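Local coordinates for protein putative Semialdehyde dehydrogenase (PDB 2CVO) that probably catalyses the NADPH-dependent reduction of N-acetyl-gamma-glutamyl phosphate to its semialdehyde in chloroplast arginine biosynthesis, at residues A[39-51]-A[344-358]. Residues are numbered along the deposited sequence; the frame is centred on the assembly and turned at random.
Sequences IVRLLANHPQFRI and VQNLNLMMGLPENTG
His46 reaches across to helix 344-351, where its NE2 donates a nearly straight hydrogen bond (172°) to Asn348 OD1 at 2.6 Å, entering on a lone pair with imidazole and amide close to coplanar. Both ring nitrogens are engaged, since ND1 accepts the backbone N-H of Gln48 at 3.1 Å; the two bonds together should fix the ring's rotation. One face carries Thr357 CG2, 3.5 Å from the ring centroid in a CH-pi contact, and the opposite face is covered by the Phe49 ring, each ring lying over the face of the other, in the tightly packed part of the interface. With CG beside its backbone N (chi1 -68°), Phe49 is directed at the helix, its CE2 3.3 Å from Leu347 CD2 and its CE1 3.5 Å from Leu353 CD1. The amide of Asn348 is held a second time through ND2, which donates to Thr357 O at 3.2 Å. An alanine in place of His46 would probably leave Asn348 OD1 without this donor and open a gap between Thr357 and Phe49. Packing is sparser at buried Leu42, whose CD1 meets Val344 CG2 at 4.0 Å; partly exposed Asn45, beside Gly358, and Pro47 and Gln48, beside Thr357, form the solvent side. Helix 336-351, the chain's last, and its following loop thus cover the first beta-alpha-beta unit of the Rossmann domain, Leu347 also touching strands 24-29 and 92-94 and helix 152-161 packing against Asn346 and Leu349.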
ATOM      1  N   ILE A  39      10.744  21.170   4.628  1.00 10.52           N
ATOM      2  CA  ILE A  39      11.555  22.210   5.252  1.00 10.55           C
ATOM      3  C   ILE A  39      10.832  22.727   6.494  1.00 10.32           C
ATOM      4  O   ILE A  39      11.436  22.886   7.555  1.00 10.68           O
ATOM      5  CB  ILE A  39      11.821  23.362   4.257  1.00 11.03           C
ATOM      6  CG1 ILE A  39      12.740  22.851   3.144  1.00  9.62           C
ATOM      7  CG2 ILE A  39      12.442  24.556   4.971  1.00 11.62           C
ATOM      8  CD1 ILE A  39      12.986  23.839   2.024  1.00 13.76           C
ATOM      9  N   VAL A  40       9.530  22.967   6.364  1.00 10.04           N
ATOM     10  CA  VAL A  40       8.733  23.446   7.489  1.00  6.85           C
ATOM     11  C   VAL A  40       8.801  22.438   8.634  1.00  7.87           C
ATOM     12  O   VAL A  40       9.080  22.797   9.778  1.00  8.58           O
ATOM     13  CB  VAL A  40       7.258  23.663   7.067  1.00  7.93           C
ATOM     14  CG1 VAL A  40       6.393  23.964   8.288  1.00  6.95           C
ATOM     15  CG2 VAL A  40       7.172  24.822   6.069  1.00  5.32           C
ATOM     16  N   ARG A  41       8.556  21.168   8.331  1.00  7.34           N
ATOM     17  CA  ARG A  41       8.603  20.140   9.365  1.00  7.85           C
ATOM     18  C   ARG A  41       9.961  20.115  10.073  1.00  8.53           C
ATOM     19  O   ARG A  41      10.036  20.029  11.306  1.00  9.13           O
ATOM     20  CB  ARG A  41       8.309  18.764   8.760  1.00  7.75           C
ATOM     21  CG  ARG A  41       8.244  17.643   9.787  1.00  9.56           C
ATOM     22  CD  ARG A  41       7.962  16.307   9.122  1.00 10.46           C
ATOM     23  NE  ARG A  41       9.065  15.854   8.278  1.00  9.91           N
ATOM     24  CZ  ARG A  41      10.167  15.264   8.733  1.00 12.07           C
ATOM     25  NH1 ARG A  41      10.322  15.049  10.031  1.00 12.36           N
ATOM     26  NH2 ARG A  41      11.111  14.878   7.887  1.00 14.48           N
ATOM     27  N   LEU A  42      11.035  20.200   9.301  1.00  7.90           N
ATOM     28  CA  LEU A  42      12.368  20.168   9.889  1.00  9.80           C
ATOM     29  C   LEU A  42      12.705  21.403  10.720  1.00 11.32           C
ATOM     30  O   LEU A  42      13.245  21.284  11.820  1.00 13.21           O
ATOM     31  CB  LEU A  42      13.425  19.972   8.799  1.00  7.34           C
ATOM     32  CG  LEU A  42      13.347  18.653   8.017  1.00  7.73           C
ATOM     33  CD1 LEU A  42      14.456  18.618   6.976  1.00  6.67           C
ATOM     34  CD2 LEU A  42      13.473  17.470   8.969  1.00  7.98           C
ATOM     35  N   LEU A  43      12.386  22.589  10.214  1.00 10.74           N
ATOM     36  CA  LEU A  43      12.706  23.799  10.958  1.00 12.72           C
ATOM     37  C   LEU A  43      11.902  23.961  12.249  1.00 14.51           C
ATOM     38  O   LEU A  43      12.348  24.637  13.176  1.00 14.30           O
ATOM     39  CB  LEU A  43      12.551  25.036  10.066  1.00 12.12           C
ATOM     40  CG  LEU A  43      13.511  25.096   8.870  1.00 13.61           C
ATOM     41  CD1 LEU A  43      13.449  26.478   8.220  1.00 11.83           C
ATOM     42  CD2 LEU A  43      14.932  24.787   9.329  1.00 14.55           C
ATOM     43  N   ALA A  44      10.728  23.343  12.325  1.00 15.04           N
ATOM     44  CA  ALA A  44       9.929  23.429  13.545  1.00 17.37           C
ATOM     45  C   ALA A  44      10.709  22.708  14.637  1.00 19.31           C
ATOM     46  O   ALA A  44      10.445  22.866  15.828  1.00 20.16           O
ATOM     47  CB  ALA A  44       8.579  22.762  13.344  1.00 17.02           C
ATOM     48  N   ASN A  45      11.677  21.909  14.211  1.00 21.57           N
ATOM     49  CA  ASN A  45      12.512  21.147  15.127  1.00 23.62           C
ATOM     50  C   ASN A  45      13.826  21.893  15.360  1.00 22.53           C
ATOM     51  O   ASN A  45      14.615  21.535  16.237  1.00 21.69           O
ATOM     52  CB  ASN A  45      12.808  19.770  14.523  1.00 26.84           C
ATOM     53  CG  ASN A  45      13.569  18.861  15.473  1.00 30.83           C
ATOM     54  OD1 ASN A  45      14.117  17.837  15.059  1.00 35.06           O
ATOM     55  ND2 ASN A  45      13.597  19.221  16.752  1.00 31.78           N
ATOM     56  N   HIS A  46      14.055  22.942  14.579  1.00 20.74           N
ATOM     57  CA  HIS A  46      15.295  23.697  14.690  1.00 20.11           C
ATOM     58  C   HIS A  46      15.226  24.852  15.694  1.00 19.34           C
ATOM     59  O   HIS A  46      14.520  25.838  15.481  1.00 18.34           O
ATOM     60  CB  HIS A  46      15.701  24.208  13.306  1.00 18.02           C
ATOM     61  CG  HIS A  46      17.167  24.464  13.169  1.00 18.99           C
ATOM     62  ND1 HIS A  46      17.816  25.465  13.860  1.00 17.65           N
ATOM     63  CD2 HIS A  46      18.115  23.832  12.439  1.00 17.18           C
ATOM     64  CE1 HIS A  46      19.102  25.438  13.559  1.00 19.43           C
ATOM     65  NE2 HIS A  46      19.310  24.457  12.700  1.00 17.65           N
ATOM     66  N   PRO A  47      15.975  24.744  16.802  1.00 20.40           N
ATOM     67  CA  PRO A  47      16.004  25.771  17.850  1.00 21.56           C
ATOM     68  C   PRO A  47      16.459  27.177  17.435  1.00 22.44           C
ATOM     69  O   PRO A  47      16.227  28.140  18.166  1.00 23.61           O
ATOM     70  CB  PRO A  47      16.900  25.148  18.924  1.00 21.89           C
ATOM     71  CG  PRO A  47      17.803  24.242  18.140  1.00 22.21           C
ATOM     72  CD  PRO A  47      16.854  23.613  17.152  1.00 20.02           C
ATOM     73  N   GLN A  48      17.096  27.304  16.273  1.00 22.11           N
ATOM     74  CA  GLN A  48      17.537  28.619  15.813  1.00 22.26           C
ATOM     75  C   GLN A  48      16.875  29.054  14.513  1.00 22.21           C
ATOM     76  O   GLN A  48      16.416  30.189  14.403  1.00 21.10           O
ATOM     77  CB  GLN A  48      19.064  28.670  15.645  1.00 24.24           C
ATOM     78  CG  GLN A  48      19.838  28.771  16.959  1.00 26.82           C
ATOM     79  CD  GLN A  48      20.254  27.422  17.514  1.00 28.90           C
ATOM     80  OE1 GLN A  48      20.598  27.304  18.691  1.00 30.54           O
ATOM     81  NE2 GLN A  48      20.242  26.400  16.663  1.00 28.86           N
ATOM     82  N   PHE A  49      16.831  28.161  13.528  1.00 22.71           N
ATOM     83  CA  PHE A  49      16.220  28.482  12.240  1.00 24.34           C
ATOM     84  C   PHE A  49      14.726  28.733  12.415  1.00 25.28           C
ATOM     85  O   PHE A  49      14.009  27.896  12.963  1.00 26.65           O
ATOM     86  CB  PHE A  49      16.436  27.337  11.241  1.00 24.42           C
ATOM     87  CG  PHE A  49      17.870  27.155  10.809  1.00 25.29           C
ATOM     88  CD1 PHE A  49      18.899  27.891  11.396  1.00 24.67           C
ATOM     89  CD2 PHE A  49      18.192  26.237   9.812  1.00 25.05           C
ATOM     90  CE1 PHE A  49      20.225  27.716  10.997  1.00 24.97           C
ATOM     91  CE2 PHE A  49      19.513  26.053   9.404  1.00 25.08           C
ATOM     92  CZ  PHE A  49      20.532  26.794   9.999  1.00 25.59           C
ATOM     93  N   ARG A  50      14.263  29.886  11.948  1.00 26.31           N
ATOM     94  CA  ARG A  50      12.854  30.253  12.057  1.00 27.79           C
ATOM     95  C   ARG A  50      12.363  30.875  10.759  1.00 26.29           C
ATOM     96  O   ARG A  50      12.873  31.903  10.327  1.00 26.49           O
ATOM     97  CB  ARG A  50      12.652  31.233  13.220  1.00 31.44           C
ATOM     98  CG  ARG A  50      11.939  30.631  14.430  1.00 35.66           C
ATOM     99  CD  ARG A  50      10.427  30.840  14.353  1.00 39.79           C
ATOM    100  NE  ARG A  50      10.047  32.195  14.754  1.00 44.47           N
ATOM    101  CZ  ARG A  50       8.832  32.716  14.605  1.00 46.43           C
ATOM    102  NH1 ARG A  50       7.855  32.004  14.056  1.00 47.38           N
ATOM    103  NH2 ARG A  50       8.590  33.957  15.009  1.00 47.26           N
ATOM    104  N   ILE A  51      11.372  30.240  10.141  1.00 25.34           N
ATOM    105  CA  ILE A  51      10.812  30.726   8.887  1.00 24.77           C
ATOM    106  C   ILE A  51      10.094  32.060   9.062  1.00 25.17           C
ATOM    107  O   ILE A  51       9.223  32.202   9.916  1.00 23.72           O
ATOM    108  CB  ILE A  51       9.817  29.705   8.292  1.00 24.43           C
ATOM    109  CG1 ILE A  51      10.544  28.391   7.992  1.00 25.14           C
ATOM    110  CG2 ILE A  51       9.188  30.269   7.023  1.00 23.66           C
ATOM    111  CD1 ILE A  51       9.636  27.276   7.517  1.00 24.42           C
ATOM    112  N   VAL A 344      19.244  21.464   5.015  1.00  7.98           N
ATOM    113  CA  VAL A 344      19.333  21.999   6.372  1.00  8.01           C
ATOM    114  C   VAL A 344      20.699  21.687   6.978  1.00  9.58           C
ATOM    115  O   VAL A 344      21.265  22.499   7.711  1.00  9.27           O
ATOM    116  CB  VAL A 344      18.235  21.404   7.290  1.00  6.86           C
ATOM    117  CG1 VAL A 344      18.435  21.887   8.728  1.00  5.40           C
ATOM    118  CG2 VAL A 344      16.860  21.826   6.793  1.00  5.19           C
ATOM    119  N   GLN A 345      21.222  20.503   6.674  1.00 10.62           N
ATOM    120  CA  GLN A 345      22.524  20.102   7.190  1.00 10.36           C
ATOM    121  C   GLN A 345      23.559  21.099   6.675  1.00 10.17           C
ATOM    122  O   GLN A 345      24.466  21.508   7.398  1.00  8.96           O
ATOM    123  CB  GLN A 345      22.876  18.697   6.697  1.00 10.27           C
ATOM    124  CG  GLN A 345      23.968  18.001   7.494  1.00  9.28           C
ATOM    125  CD  GLN A 345      24.351  16.659   6.888  1.00 11.22           C
ATOM    126  OE1 GLN A 345      23.534  16.004   6.238  1.00  9.63           O
ATOM    127  NE2 GLN A 345      25.591  16.238   7.113  1.00  7.26           N
ATOM    128  N   ASN A 346      23.405  21.499   5.417  1.00 10.41           N
ATOM    129  CA  ASN A 346      24.329  22.444   4.810  1.00 11.20           C
ATOM    130  C   ASN A 346      24.219  23.846   5.399  1.00 11.88           C
ATOM    131  O   ASN A 346      25.238  24.498   5.637  1.00 13.25           O
ATOM    132  CB  ASN A 346      24.121  22.482   3.293  1.00  9.58           C
ATOM    133  CG  ASN A 346      24.574  21.203   2.622  1.00 10.57           C
ATOM    134  OD1 ASN A 346      25.604  20.633   2.986  1.00 10.29           O
ATOM    135  ND2 ASN A 346      23.815  20.748   1.633  1.00  8.06           N
ATOM    136  N   LEU A 347      22.997  24.311   5.644  1.00 10.92           N
ATOM    137  CA  LEU A 347      22.818  25.638   6.221  1.00 12.97           C
ATOM    138  C   LEU A 347      23.387  25.691   7.637  1.00 12.37           C
ATOM    139  O   LEU A 347      23.924  26.717   8.050  1.00 13.50           O
ATOM    140  CB  LEU A 347      21.340  26.047   6.243  1.00 11.38           C
ATOM    141  CG  LEU A 347      21.115  27.499   6.696  1.00 14.60           C
ATOM    142  CD1 LEU A 347      21.945  28.420   5.818  1.00 11.02           C
ATOM    143  CD2 LEU A 347      19.633  27.882   6.617  1.00 10.29           C
ATOM    144  N   ASN A 348      23.262  24.598   8.387  1.00 11.33           N
ATOM    145  CA  ASN A 348      23.809  24.566   9.739  1.00 12.65           C
ATOM    146  C   ASN A 348      25.312  24.824   9.640  1.00 14.55           C
ATOM    147  O   ASN A 348      25.862  25.685  10.332  1.00 13.75           O
ATOM    148  CB  ASN A 348      23.582  23.201  10.400  1.00 13.65           C
ATOM    149  CG  ASN A 348      22.158  23.016  10.891  1.00 14.30           C
ATOM    150  OD1 ASN A 348      21.566  23.928  11.468  1.00 16.24           O
ATOM    151  ND2 ASN A 348      21.608  21.827  10.686  1.00 12.42           N
ATOM    152  N   LEU A 349      25.962  24.070   8.762  1.00 13.12           N
ATOM    153  CA  LEU A 349      27.397  24.189   8.544  1.00 14.90           C
ATOM    154  C   LEU A 349      27.785  25.612   8.135  1.00 15.18           C
ATOM    155  O   LEU A 349      28.758  26.175   8.640  1.00 15.79           O
ATOM    156  CB  LEU A 349      27.831  23.197   7.464  1.00 13.41           C
ATOM    157  CG  LEU A 349      29.301  23.202   7.053  1.00 15.70           C
ATOM    158  CD1 LEU A 349      30.173  22.867   8.257  1.00 13.81           C
ATOM    159  CD2 LEU A 349      29.516  22.188   5.927  1.00 14.16           C
ATOM    160  N   MET A 350      27.015  26.186   7.219  1.00 15.74           N
ATOM    161  CA  MET A 350      27.267  27.537   6.730  1.00 16.16           C
ATOM    162  C   MET A 350      27.069  28.602   7.810  1.00 17.69           C
ATOM    163  O   MET A 350      27.735  29.637   7.790  1.00 18.28           O
ATOM    164  CB  MET A 350      26.346  27.833   5.543  1.00 14.86           C
ATOM    165  CG  MET A 350      26.592  26.931   4.338  1.00 13.64           C
ATOM    166  SD  MET A 350      25.165  26.815   3.244  1.00 13.64           S
ATOM    167  CE  MET A 350      25.311  28.348   2.305  1.00 12.99           C
ATOM    168  N   MET A 351      26.157  28.346   8.746  1.00 17.50           N
ATOM    169  CA  MET A 351      25.876  29.294   9.821  1.00 17.87           C
ATOM    170  C   MET A 351      26.734  29.064  11.062  1.00 17.67           C
ATOM    171  O   MET A 351      26.618  29.797  12.041  1.00 18.02           O
ATOM    172  CB  MET A 351      24.398  29.230  10.223  1.00 19.04           C
ATOM    173  CG  MET A 351      23.412  29.504   9.100  1.00 21.64           C
ATOM    174  SD  MET A 351      23.678  31.073   8.265  1.00 27.06           S
ATOM    175  CE  MET A 351      23.180  32.233   9.536  1.00 27.37           C
ATOM    176  N   GLY A 352      27.586  28.044  11.029  1.00 17.07           N
ATOM    177  CA  GLY A 352      28.437  27.768  12.174  1.00 16.49           C
ATOM    178  C   GLY A 352      27.754  26.970  13.272  1.00 17.75           C
ATOM    179  O   GLY A 352      28.225  26.933  14.409  1.00 17.41           O
ATOM    180  N   LEU A 353      26.641  26.324  12.942  1.00 17.20           N
ATOM    181  CA  LEU A 353      25.921  25.531  13.932  1.00 17.45           C
ATOM    182  C   LEU A 353      26.241  24.059  13.754  1.00 15.97           C
ATOM    183  O   LEU A 353      26.657  23.632  12.679  1.00 16.20           O
ATOM    184  CB  LEU A 353      24.410  25.731  13.784  1.00 16.79           C
ATOM    185  CG  LEU A 353      23.865  27.153  13.936  1.00 17.92           C
ATOM    186  CD1 LEU A 353      22.358  27.130  13.767  1.00 17.01           C
ATOM    187  CD2 LEU A 353      24.238  27.705  15.306  1.00 18.50           C
ATOM    188  N   PRO A 354      26.074  23.263  14.816  1.00 16.01           N
ATOM    189  CA  PRO A 354      26.364  21.833  14.680  1.00 15.26           C
ATOM    190  C   PRO A 354      25.496  21.304  13.543  1.00 14.80           C
ATOM    191  O   PRO A 354      24.333  21.696  13.410  1.00 14.25           O
ATOM    192  CB  PRO A 354      25.959  21.278  16.039  1.00 16.19           C
ATOM    193  CG  PRO A 354      26.305  22.412  16.965  1.00 15.20           C
ATOM    194  CD  PRO A 354      25.762  23.611  16.213  1.00 15.54           C
ATOM    195  N   GLU A 355      26.058  20.427  12.718  1.00 15.02           N
ATOM    196  CA  GLU A 355      25.327  19.885  11.579  1.00 14.38           C
ATOM    197  C   GLU A 355      24.042  19.135  11.914  1.00 13.59           C
ATOM    198  O   GLU A 355      23.098  19.154  11.124  1.00 13.61           O
ATOM    199  CB  GLU A 355      26.238  18.975  10.747  1.00 16.41           C
ATOM    200  CG  GLU A 355      27.404  19.694  10.100  1.00 18.24           C
ATOM    201  CD  GLU A 355      28.155  18.827   9.110  1.00 20.22           C
ATOM    202  OE1 GLU A 355      29.205  19.279   8.606  1.00 21.64           O
ATOM    203  OE2 GLU A 355      27.699  17.698   8.829  1.00 20.59           O
ATOM    204  N   ASN A 356      23.991  18.485  13.074  1.00 12.78           N
ATOM    205  CA  ASN A 356      22.797  17.727  13.443  1.00 12.67           C
ATOM    206  C   ASN A 356      21.670  18.555  14.060  1.00 13.44           C
ATOM    207  O   ASN A 356      20.621  18.013  14.425  1.00 13.68           O
ATOM    208  CB  ASN A 356      23.160  16.567  14.384  1.00 11.53           C
ATOM    209  CG  ASN A 356      23.798  17.031  15.686  1.00 13.76           C
ATOM    210  OD1 ASN A 356      23.623  18.172  16.111  1.00 15.58           O
ATOM    211  ND2 ASN A 356      24.532  16.130  16.335  1.00 13.37           N
ATOM    212  N   THR A 357      21.879  19.861  14.175  1.00 13.32           N
ATOM    213  CA  THR A 357      20.864  20.741  14.752  1.00 12.47           C
ATOM    214  C   THR A 357      19.532  20.601  14.025  1.00 11.24           C
ATOM    215  O   THR A 357      19.434  20.883  12.829  1.00 11.18           O
ATOM    216  CB  THR A 357      21.291  22.220  14.684  1.00 11.93           C
ATOM    217  OG1 THR A 357      22.597  22.371  15.255  1.00 12.41           O
ATOM    218  CG2 THR A 357      20.307  23.085  15.453  1.00 11.42           C
ATOM    219  N   GLY A 358      18.512  20.164  14.760  1.00 11.42           N
ATOM    220  CA  GLY A 358      17.190  19.986  14.185  1.00  9.42           C
ATOM    221  C   GLY A 358      17.102  18.805  13.235  1.00  9.45           C
ATOM    222  O   GLY A 358      16.144  18.690  12.475  1.00  7.38           O
TER